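Local coordinates for L-isoleucine-4-hydroxylase (Bacillus thuringiensis, PDB 6LNH), which catalyses the iron- and 2-oxoglutarate-dependent hydroxylation of L-isoleucine to (4S)-4-hydroxy-L-isoleucine and also oxidises several other amino acids, including L-leucine and L-methionine, at residues Trp168-Met182 and Glu210-Ala224. Residues are numbered along the deposited sequence; the frame is centred on the assembly and turned at random.
Sequences WLHKDDEPVVFLHLM and EPLETLVFGQKVFHA. With FE (Fe (III) ion), chain M; HG (mercury (II) ion), chain G.
H170 and H223 meet at one iron ion. NE2 of H170 binds it at 2.4 Å and NE2 of H223 at 2.6 Å. The two rings lie obliquely, with their planes at 69°. D172 adds OD1 at a longer 2.8 Å from the iron, and its carboxylate stands almost perpendicular to the H223 ring, at that ring's edge. Two waters also bind the metal; one of them donates a hydrogen bond to D172 OD2. The H170 ring is fixed in rotation: ND1 gives a nearly straight bond to W168 O, 2.8 Å long and in the ring plane. With CG between the backbone N and the carbonyl carbon in both histidines (chi1 64° in H170, 74° in H223), each ring turns back toward the other and both NE2 atoms reach the iron. Paired backbone bonds between H170 and H223 tie the two ligands together. F217 CD2 lies over the centre of one face of the H223 ring.

Next to the site, the extended K171 chain crosses F222 obliquely and lays CE over one face of its ring. CE is 3.7 Å from the ring centroid, a CH-pi contact, and NZ makes an off-centre cation-pi contact. The amide of Q219 reaches across the loop, where NE2 gives a straight bond to D172 O.

Further along, strands 176-182 and 214-218 pair antiparallel. L179 CD2 meets the edge of the F217 ring, on the same sheet face as V177. On the other face, H180 ND1 and T214 OG1 share a hydrogen bond of 2.7 Å, while H180 NE2 is hydrogen-bonded to D129 OD2. H170, D172 and H223 form the HxD...H facial triad characteristic of 2-oxoglutarate-dependent dioxygenases, here carried on their double-stranded beta-helix (cupin) fold.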
loop_
_atom_site.group_PDB
_atom_site.type_symbol
_atom_site.label_atom_id
_atom_site.label_comp_id
_atom_site.label_asym_id
_atom_site.label_seq_id
_atom_site.Cartn_x
_atom_site.Cartn_y
_atom_site.Cartn_z
ATOM N N TRP C 168 23.355 -9.359 -2.100
ATOM C CA TRP C 168 23.458 -7.921 -1.804
ATOM C C TRP C 168 24.091 -7.128 -2.955
ATOM O O TRP C 168 23.978 -7.531 -4.115
ATOM C CB TRP C 168 24.229 -7.717 -0.490
ATOM C CG TRP C 168 24.188 -6.318 0.137
ATOM C CD1 TRP C 168 25.261 -5.592 0.569
ATOM C CD2 TRP C 168 23.028 -5.511 0.404
ATOM N NE1 TRP C 168 24.847 -4.388 1.083
ATOM C CE2 TRP C 168 23.482 -4.312 0.994
ATOM C CE3 TRP C 168 21.655 -5.682 0.198
ATOM C CZ2 TRP C 168 22.616 -3.295 1.376
ATOM C CZ3 TRP C 168 20.796 -4.665 0.584
ATOM C CH2 TRP C 168 21.282 -3.491 1.167
ATOM N N LEU C 169 24.717 -5.985 -2.651
ATOM C CA LEU C 169 25.230 -5.071 -3.671
ATOM C C LEU C 169 26.214 -5.774 -4.599
ATOM O O LEU C 169 26.989 -6.636 -4.166
ATOM C CB LEU C 169 25.902 -3.862 -3.010
ATOM C CG LEU C 169 24.973 -2.922 -2.250
ATOM C CD1 LEU C 169 25.813 -2.000 -1.400
ATOM C CD2 LEU C 169 24.092 -2.142 -3.225
ATOM N N HIS C 170 26.176 -5.407 -5.882
ATOM C CA HIS C 170 26.953 -6.121 -6.889
ATOM C C HIS C 170 26.929 -5.351 -8.205
ATOM O O HIS C 170 26.212 -4.358 -8.366
ATOM C CB HIS C 170 26.410 -7.504 -7.117
ATOM C CG HIS C 170 25.028 -7.515 -7.681
ATOM N ND1 HIS C 170 23.896 -7.531 -6.893
ATOM C CD2 HIS C 170 24.602 -7.504 -8.962
ATOM C CE1 HIS C 170 22.829 -7.498 -7.670
ATOM N NE2 HIS C 170 23.233 -7.469 -8.928
ATOM N N LYS C 171 27.719 -5.855 -9.153
ATOM C CA LYS C 171 27.692 -5.440 -10.545
ATOM C C LYS C 171 27.384 -6.664 -11.392
ATOM O O LYS C 171 27.854 -7.768 -11.099
ATOM C CB LYS C 171 29.017 -4.817 -10.947
ATOM C CG LYS C 171 29.350 -3.615 -10.098
ATOM C CD LYS C 171 30.660 -2.982 -10.494
ATOM C CE LYS C 171 30.965 -1.780 -9.611
ATOM N NZ LYS C 171 32.280 -1.160 -9.937
ATOM N N ASP C 172 26.567 -6.434 -12.423
ATOM C CA ASP C 172 26.185 -7.529 -13.345
ATOM C C ASP C 172 27.331 -7.780 -14.325
ATOM O O ASP C 172 28.182 -6.885 -14.489
ATOM C CB ASP C 172 24.896 -7.190 -14.096
ATOM C CG ASP C 172 23.669 -7.141 -13.205
ATOM O OD1 ASP C 172 23.751 -7.637 -12.064
ATOM O OD2 ASP C 172 22.640 -6.604 -13.660
ATOM N N ASP C 173 27.334 -8.952 -14.955
ATOM C CA ASP C 173 28.381 -9.295 -15.915
ATOM C C ASP C 173 28.371 -8.381 -17.134
ATOM O O ASP C 173 29.433 -8.085 -17.694
ATOM C CB ASP C 173 28.235 -10.756 -16.356
ATOM C CG ASP C 173 28.607 -11.739 -15.261
ATOM O OD1 ASP C 173 29.329 -11.341 -14.324
ATOM O OD2 ASP C 173 28.182 -12.913 -15.338
ATOM N N GLU C 174 27.195 -7.935 -17.563
ATOM C CA GLU C 174 27.005 -7.167 -18.790
ATOM C C GLU C 174 27.138 -5.669 -18.522
ATOM O O GLU C 174 26.600 -5.164 -17.531
ATOM C CB GLU C 174 25.640 -7.463 -19.397
ATOM C CG GLU C 174 25.433 -8.934 -19.737
ATOM C CD GLU C 174 24.918 -9.736 -18.554
ATOM O OE1 GLU C 174 24.702 -9.137 -17.480
ATOM O OE2 GLU C 174 24.732 -10.964 -18.694
ATOM N N PRO C 175 27.852 -4.952 -19.394
ATOM C CA PRO C 175 28.070 -3.513 -19.156
ATOM C C PRO C 175 26.800 -2.674 -19.159
ATOM O O PRO C 175 26.784 -1.610 -18.527
ATOM C CB PRO C 175 29.019 -3.106 -20.295
ATOM C CG PRO C 175 28.946 -4.221 -21.301
ATOM C CD PRO C 175 28.644 -5.459 -20.525
ATOM N N VAL C 176 25.743 -3.097 -19.848
ATOM C CA VAL C 176 24.473 -2.377 -19.853
ATOM C C VAL C 176 23.346 -3.383 -19.666
ATOM O O VAL C 176 23.243 -4.354 -20.424
ATOM C CB VAL C 176 24.259 -1.571 -21.150
ATOM C CG1 VAL C 176 22.941 -0.807 -21.087
ATOM C CG2 VAL C 176 25.414 -0.611 -21.395
ATOM N N VAL C 177 22.501 -3.145 -18.663
ATOM C CA VAL C 177 21.390 -4.030 -18.330
ATOM C C VAL C 177 20.127 -3.193 -18.172
ATOM O O VAL C 177 20.139 -2.172 -17.477
ATOM C CB VAL C 177 21.673 -4.836 -17.046
ATOM C CG1 VAL C 177 20.404 -5.511 -16.538
ATOM C CG2 VAL C 177 22.765 -5.862 -17.294
ATOM N N PHE C 178 19.043 -3.628 -18.813
ATOM C CA PHE C 178 17.733 -3.003 -18.674
ATOM C C PHE C 178 16.847 -3.895 -17.809
ATOM O O PHE C 178 16.658 -5.075 -18.123
ATOM C CB PHE C 178 17.080 -2.777 -20.039
ATOM C CG PHE C 178 17.679 -1.646 -20.827
ATOM C CD1 PHE C 178 18.906 -1.786 -21.453
ATOM C CD2 PHE C 178 17.000 -0.446 -20.955
ATOM C CE1 PHE C 178 19.452 -0.742 -22.183
ATOM C CE2 PHE C 178 17.540 0.600 -21.682
ATOM C CZ PHE C 178 18.769 0.452 -22.294
ATOM N N LEU C 179 16.307 -3.330 -16.730
ATOM C CA LEU C 179 15.358 -4.012 -15.854
ATOM C C LEU C 179 13.967 -3.440 -16.116
ATOM O O LEU C 179 13.708 -2.269 -15.821
ATOM C CB LEU C 179 15.767 -3.840 -14.390
ATOM C CG LEU C 179 14.869 -4.428 -13.301
ATOM C CD1 LEU C 179 14.692 -5.902 -13.523
ATOM C CD2 LEU C 179 15.460 -4.174 -11.924
ATOM N N HIS C 180 13.076 -4.261 -16.667
ATOM C CA HIS C 180 11.693 -3.873 -16.924
ATOM C C HIS C 180 10.777 -4.668 -16.003
ATOM O O HIS C 180 10.737 -5.901 -16.076
ATOM C CB HIS C 180 11.310 -4.107 -18.386
ATOM C CG HIS C 180 12.274 -3.519 -19.368
ATOM N ND1 HIS C 180 12.271 -2.183 -19.706
ATOM C CD2 HIS C 180 13.270 -4.087 -20.088
ATOM C CE1 HIS C 180 13.226 -1.952 -20.589
ATOM N NE2 HIS C 180 13.846 -3.091 -20.839
ATOM N N LEU C 181 10.043 -3.966 -15.143
ATOM C CA LEU C 181 8.999 -4.610 -14.358
ATOM C C LEU C 181 7.836 -5.004 -15.259
ATOM O O LEU C 181 7.314 -4.178 -16.014
ATOM C CB LEU C 181 8.521 -3.679 -13.245
ATOM C CG LEU C 181 7.430 -4.216 -12.320
ATOM C CD1 LEU C 181 7.901 -5.466 -11.589
ATOM C CD2 LEU C 181 7.003 -3.143 -11.333
ATOM N N MET C 182 7.425 -6.269 -15.177
ATOM C CA MET C 182 6.277 -6.752 -15.934
ATOM C C MET C 182 5.019 -6.902 -15.091
ATOM O O MET C 182 3.919 -6.613 -15.574
ATOM C CB MET C 182 6.614 -8.092 -16.593
ATOM C CG MET C 182 7.757 -8.006 -17.590
ATOM S SD MET C 182 7.404 -6.896 -18.968
ATOM C CE MET C 182 6.107 -7.808 -19.796
ATOM N N GLU C 210 4.290 0.284 -10.953
ATOM C CA GLU C 210 3.414 -0.117 -12.082
ATOM C C GLU C 210 4.209 -0.819 -13.181
ATOM O O GLU C 210 5.409 -0.541 -13.325
ATOM C CB GLU C 210 2.679 1.098 -12.647
ATOM C CG GLU C 210 3.569 2.310 -12.835
ATOM C CD GLU C 210 2.818 3.628 -12.887
ATOM O OE1 GLU C 210 2.491 4.161 -11.812
ATOM O OE2 GLU C 210 2.561 4.113 -14.001
ATOM N N PRO C 211 3.560 -1.687 -13.987
ATOM C CA PRO C 211 4.213 -2.389 -15.096
ATOM C C PRO C 211 4.884 -1.466 -16.125
ATOM O O PRO C 211 4.413 -0.361 -16.338
ATOM C CB PRO C 211 3.067 -3.171 -15.751
ATOM C CG PRO C 211 2.096 -3.383 -14.620
ATOM C CD PRO C 211 2.165 -2.092 -13.835
ATOM N N LEU C 212 5.950 -1.992 -16.737
ATOM C CA LEU C 212 6.832 -1.340 -17.743
ATOM C C LEU C 212 7.671 -0.239 -17.092
ATOM O O LEU C 212 8.305 0.517 -17.839
ATOM C CB LEU C 212 6.086 -0.884 -19.002
ATOM C CG LEU C 212 5.229 -1.958 -19.663
ATOM C CD1 LEU C 212 4.528 -1.409 -20.892
ATOM C CD2 LEU C 212 6.075 -3.167 -20.023
ATOM N N GLU C 213 7.693 -0.167 -15.752
ATOM C CA GLU C 213 8.622 0.796 -15.109
ATOM C C GLU C 213 10.019 0.233 -15.381
ATOM O O GLU C 213 10.196 -0.993 -15.276
ATOM C CB GLU C 213 8.283 1.022 -13.636
ATOM C CG GLU C 213 7.294 2.154 -13.432
ATOM C CD GLU C 213 7.141 2.642 -12.003
ATOM O OE1 GLU C 213 6.741 1.837 -11.145
ATOM O OE2 GLU C 213 7.416 3.830 -11.756
ATOM N N THR C 214 10.979 1.098 -15.676
ATOM C CA THR C 214 12.255 0.584 -16.153
ATOM C C THR C 214 13.421 1.225 -15.412
ATOM O O THR C 214 13.388 2.417 -15.088
ATOM C CB THR C 214 12.384 0.820 -17.672
ATOM O OG1 THR C 214 11.414 0.019 -18.359
ATOM C CG2 THR C 214 13.773 0.460 -18.178
ATOM N N LEU C 215 14.450 0.419 -15.154
ATOM C CA LEU C 215 15.695 0.859 -14.540
ATOM C C LEU C 215 16.852 0.281 -15.340
ATOM O O LEU C 215 16.890 -0.929 -15.593
ATOM C CB LEU C 215 15.786 0.406 -13.082
ATOM C CG LEU C 215 16.800 1.086 -12.164
ATOM C CD1 LEU C 215 16.770 0.382 -10.824
ATOM C CD2 LEU C 215 18.205 1.068 -12.753
ATOM N N VAL C 216 17.780 1.139 -15.754
ATOM C CA VAL C 216 18.947 0.733 -16.529
ATOM C C VAL C 216 20.193 0.858 -15.654
ATOM O O VAL C 216 20.368 1.859 -14.947
ATOM C CB VAL C 216 19.051 1.545 -17.835
ATOM C CG1 VAL C 216 17.675 1.659 -18.476
ATOM C CG2 VAL C 216 19.624 2.917 -17.605
ATOM N N PHE C 217 21.026 -0.181 -15.657
ATOM C CA PHE C 217 22.243 -0.232 -14.855
ATOM C C PHE C 217 23.486 -0.230 -15.734
ATOM O O PHE C 217 23.538 -0.924 -16.754
ATOM C CB PHE C 217 22.306 -1.483 -13.974
ATOM C CG PHE C 217 21.118 -1.683 -13.085
ATOM C CD1 PHE C 217 20.813 -0.772 -12.087
ATOM C CD2 PHE C 217 20.334 -2.816 -13.214
ATOM C CE1 PHE C 217 19.729 -0.978 -11.254
ATOM C CE2 PHE C 217 19.250 -3.026 -12.389
ATOM C CZ PHE C 217 18.945 -2.106 -11.408
ATOM N N GLY C 218 24.493 0.538 -15.319
ATOM C CA GLY C 218 25.843 0.378 -15.806
ATOM C C GLY C 218 26.724 -0.218 -14.716
ATOM O O GLY C 218 26.290 -0.476 -13.596
ATOM N N GLN C 219 27.993 -0.421 -15.064
ATOM C CA GLN C 219 28.934 -1.057 -14.149
ATOM C C GLN C 219 29.728 -0.046 -13.335
ATOM O O GLN C 219 30.601 -0.440 -12.557
ATOM C CB GLN C 219 29.910 -1.945 -14.928
ATOM C CG GLN C 219 29.359 -3.289 -15.365
ATOM C CD GLN C 219 30.260 -3.958 -16.385
ATOM O OE1 GLN C 219 31.038 -3.291 -17.069
ATOM N NE2 GLN C 219 30.169 -5.279 -16.488
ATOM N N LYS C 220 29.431 1.242 -13.488
ATOM C CA LYS C 220 30.095 2.282 -12.718
ATOM C C LYS C 220 29.607 2.332 -11.273
ATOM O O LYS C 220 30.312 2.865 -10.408
ATOM C CB LYS C 220 29.888 3.617 -13.440
ATOM C CG LYS C 220 30.041 4.871 -12.619
ATOM C CD LYS C 220 29.983 6.076 -13.532
ATOM C CE LYS C 220 29.881 7.362 -12.743
ATOM N NZ LYS C 220 29.959 8.545 -13.642
ATOM N N VAL C 221 28.448 1.742 -10.984
ATOM C CA VAL C 221 27.891 1.731 -9.643
ATOM C C VAL C 221 27.496 0.305 -9.293
ATOM O O VAL C 221 27.347 -0.558 -10.160
ATOM C CB VAL C 221 26.665 2.661 -9.501
ATOM C CG1 VAL C 221 27.064 4.111 -9.701
ATOM C CG2 VAL C 221 25.572 2.253 -10.485
ATOM N N PHE C 222 27.340 0.067 -7.999
ATOM C CA PHE C 222 26.756 -1.174 -7.529
ATOM C C PHE C 222 25.243 -1.031 -7.477
ATOM O O PHE C 222 24.699 0.069 -7.350
ATOM C CB PHE C 222 27.282 -1.547 -6.141
ATOM C CG PHE C 222 28.733 -1.924 -6.120
ATOM C CD1 PHE C 222 29.716 -0.949 -6.147
ATOM C CD2 PHE C 222 29.115 -3.254 -6.059
ATOM C CE1 PHE C 222 31.053 -1.293 -6.122
ATOM C CE2 PHE C 222 30.449 -3.605 -6.034
ATOM C CZ PHE C 222 31.420 -2.622 -6.066
ATOM N N HIS C 223 24.561 -2.164 -7.582
ATOM C CA HIS C 223 23.124 -2.192 -7.394
ATOM C C HIS C 223 22.760 -3.457 -6.636
ATOM O O HIS C 223 23.573 -4.369 -6.470
ATOM C CB HIS C 223 22.368 -2.116 -8.729
ATOM C CG HIS C 223 22.416 -3.381 -9.528
ATOM N ND1 HIS C 223 23.296 -3.568 -10.572
ATOM C CD2 HIS C 223 21.699 -4.527 -9.430
ATOM C CE1 HIS C 223 23.114 -4.771 -11.089
ATOM N NE2 HIS C 223 22.153 -5.373 -10.412
ATOM N N ALA C 224 21.516 -3.497 -6.174
ATOM C CA ALA C 224 20.976 -4.678 -5.526
ATOM C C ALA C 224 19.464 -4.605 -5.632
ATOM O O ALA C 224 18.892 -3.545 -5.897
ATOM C CB ALA C 224 21.420 -4.780 -4.063
HETATM FE FE FE M . 21.472 -7.859 -10.518
HETATM HG HG HG G . 1.231 4.807 -9.576
HETATM O O HOH W 1 20.366 -6.926 -12.320
HETATM O O HOH W 2 25.625 -3.143 -16.015
HETATM O O HOH W 3 28.970 0.105 -17.518
HETATM O O HOH W 4 20.376 -9.794 -11.411
#